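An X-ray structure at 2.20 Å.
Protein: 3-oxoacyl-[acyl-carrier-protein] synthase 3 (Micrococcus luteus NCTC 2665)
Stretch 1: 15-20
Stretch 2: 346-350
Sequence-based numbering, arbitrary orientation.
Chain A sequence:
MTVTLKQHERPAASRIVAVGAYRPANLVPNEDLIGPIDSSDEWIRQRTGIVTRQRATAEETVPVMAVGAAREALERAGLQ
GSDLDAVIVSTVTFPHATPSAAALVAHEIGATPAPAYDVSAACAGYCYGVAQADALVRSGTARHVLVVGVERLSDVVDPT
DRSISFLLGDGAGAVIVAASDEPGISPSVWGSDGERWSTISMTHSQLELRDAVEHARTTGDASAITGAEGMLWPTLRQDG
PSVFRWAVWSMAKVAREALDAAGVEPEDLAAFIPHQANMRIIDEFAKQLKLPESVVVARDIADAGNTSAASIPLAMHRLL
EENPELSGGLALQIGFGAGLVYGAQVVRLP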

# COMPACT_ATOMS: atom_id res chain seq x y z
N ARG A 15 -5.53 -15.22 -14.93
CA ARG A 15 -4.43 -15.25 -15.90
C ARG A 15 -3.98 -13.85 -16.25
O ARG A 15 -4.78 -12.91 -16.27
CB ARG A 15 -4.84 -16.06 -17.14
CG ARG A 15 -4.74 -15.36 -18.49
CD ARG A 15 -5.10 -16.33 -19.63
NE ARG A 15 -5.02 -15.71 -20.95
CZ ARG A 15 -6.07 -15.33 -21.69
NH1 ARG A 15 -7.30 -15.51 -21.23
NH2 ARG A 15 -5.88 -14.77 -22.88
N ILE A 16 -2.69 -13.71 -16.52
CA ILE A 16 -2.13 -12.45 -16.97
C ILE A 16 -2.41 -12.35 -18.45
O ILE A 16 -1.94 -13.18 -19.23
CB ILE A 16 -0.60 -12.38 -16.71
CG1 ILE A 16 -0.32 -12.37 -15.19
CG2 ILE A 16 0.03 -11.18 -17.41
CD1 ILE A 16 1.14 -12.49 -14.80
N VAL A 17 -3.20 -11.36 -18.86
CA VAL A 17 -3.60 -11.29 -20.27
C VAL A 17 -2.82 -10.28 -21.09
O VAL A 17 -3.06 -10.14 -22.30
CB VAL A 17 -5.11 -11.04 -20.42
CG1 VAL A 17 -5.89 -12.20 -19.85
CG2 VAL A 17 -5.52 -9.72 -19.75
N ALA A 18 -1.88 -9.57 -20.45
CA ALA A 18 -1.05 -8.61 -21.17
C ALA A 18 0.01 -8.01 -20.28
O ALA A 18 -0.12 -8.03 -19.04
CB ALA A 18 -1.90 -7.51 -21.76
N VAL A 19 1.05 -7.48 -20.90
CA VAL A 19 2.09 -6.77 -20.18
C VAL A 19 2.46 -5.47 -20.90
O VAL A 19 2.48 -5.42 -22.13
CB VAL A 19 3.34 -7.65 -19.93
CG1 VAL A 19 3.87 -8.22 -21.24
CG2 VAL A 19 4.41 -6.87 -19.18
N GLY A 20 2.71 -4.43 -20.12
CA GLY A 20 3.01 -3.12 -20.66
C GLY A 20 4.24 -2.57 -19.97
O GLY A 20 4.60 -3.00 -18.89
N VAL A 346 4.34 -19.07 -10.50
CA VAL A 346 4.51 -19.51 -11.88
C VAL A 346 3.34 -18.96 -12.69
O VAL A 346 2.17 -19.04 -12.27
CB VAL A 346 4.61 -21.03 -11.98
CG1 VAL A 346 4.61 -21.46 -13.44
CG2 VAL A 346 5.89 -21.53 -11.26
N VAL A 347 3.65 -18.34 -13.82
CA VAL A 347 2.60 -17.73 -14.62
C VAL A 347 2.69 -18.18 -16.07
O VAL A 347 3.77 -18.40 -16.59
CB VAL A 347 2.63 -16.19 -14.56
CG1 VAL A 347 2.44 -15.70 -13.11
CG2 VAL A 347 3.91 -15.64 -15.18
N ARG A 348 1.53 -18.33 -16.70
CA ARG A 348 1.45 -18.55 -18.14
C ARG A 348 1.61 -17.20 -18.84
O ARG A 348 0.79 -16.30 -18.66
CB ARG A 348 0.09 -19.16 -18.47
CG ARG A 348 -0.05 -19.64 -19.90
CD ARG A 348 -0.80 -20.95 -19.94
NE ARG A 348 0.13 -22.05 -20.17
CZ ARG A 348 0.15 -23.18 -19.47
NH1 ARG A 348 -0.72 -23.37 -18.48
NH2 ARG A 348 1.04 -24.13 -19.76
N LEU A 349 2.66 -17.04 -19.64
CA LEU A 349 2.95 -15.74 -20.23
C LEU A 349 1.88 -15.36 -21.24
O LEU A 349 1.39 -16.21 -21.99
CB LEU A 349 4.32 -15.73 -20.88
CG LEU A 349 5.51 -15.96 -19.95
CD1 LEU A 349 6.76 -16.37 -20.75
CD2 LEU A 349 5.76 -14.73 -19.11
N PRO A 350 1.51 -14.07 -21.27
CA PRO A 350 0.46 -13.55 -22.17
C PRO A 350 0.82 -13.64 -23.66
O PRO A 350 2.01 -13.60 -23.96
CB PRO A 350 0.33 -12.08 -21.76
CG PRO A 350 1.63 -11.75 -21.03
CD PRO A 350 2.07 -13.03 -20.38
O HOH W 1 -0.78 -15.89 -16.56
O HOH W 2 -1.47 -15.73 -20.21

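Residues 15-20 lie within a longer strand, and residues 346-348 end another before the chain runs on to its last residue, Pro-350. The closest CA atoms across the pair, those of Val-17 and Pro-350, are 5.0 Å apart, yet no direct hydrogen bond crosses between the stretches. Ile-16 O and Arg-348 O are 4.2 Å apart, and two acceptors cannot bond to each other. Two waters bridge the gap instead. Water 1 accepts from Ile-16 N at 2.9 Å and donates to Arg-348 O at 2.7 Å; water 2 donates to both Ile-16 O and Arg-348 O, each at 2.8 Å. Arg-348 O thus receives two hydrogen bonds, and both backbone polar atoms of Ile-16 are tied to it through solvent.

The direct side-chain to side-chain contacts are apolar. Ile-16 points its CA-to-CB bond toward the other stretch, and its m,t rotamer spreads the two ends of the side chain over different partners: Ile-16 CD1 lies 3.9 Å from Val-347 CG1, while Ile-16 CG2 lies 4.0 Å from Pro-350 CG. A beta-branched residue suits this place, since it favours strand geometry and offers two hydrocarbon arms. Val-347, also directed toward its partner, is buried and compact.

Pro-350 loses 86 Å² to the first stretch, the largest share of the 259 Å² buried in total. Its ring packs against backbone as well as side chains: Pro-350 CB is 3.6 Å from both Ile-16 O and Ala-18 N, and 3.7 Å from Val-17 C. Val-19 adds a looser contact, Val-19 CG1 to Pro-350 CG at 4.2 Å. Between Ile-16 and Val-19 in the strand, Val-17 and Ala-18 direct their CB atoms away, so the ring meets their main chain. The CA-to-CB bond of Arg-348 points sideways and the end of the side chain leads away from the first stretch, its guanidinium nitrogens hydrogen-bonded elsewhere in the structure.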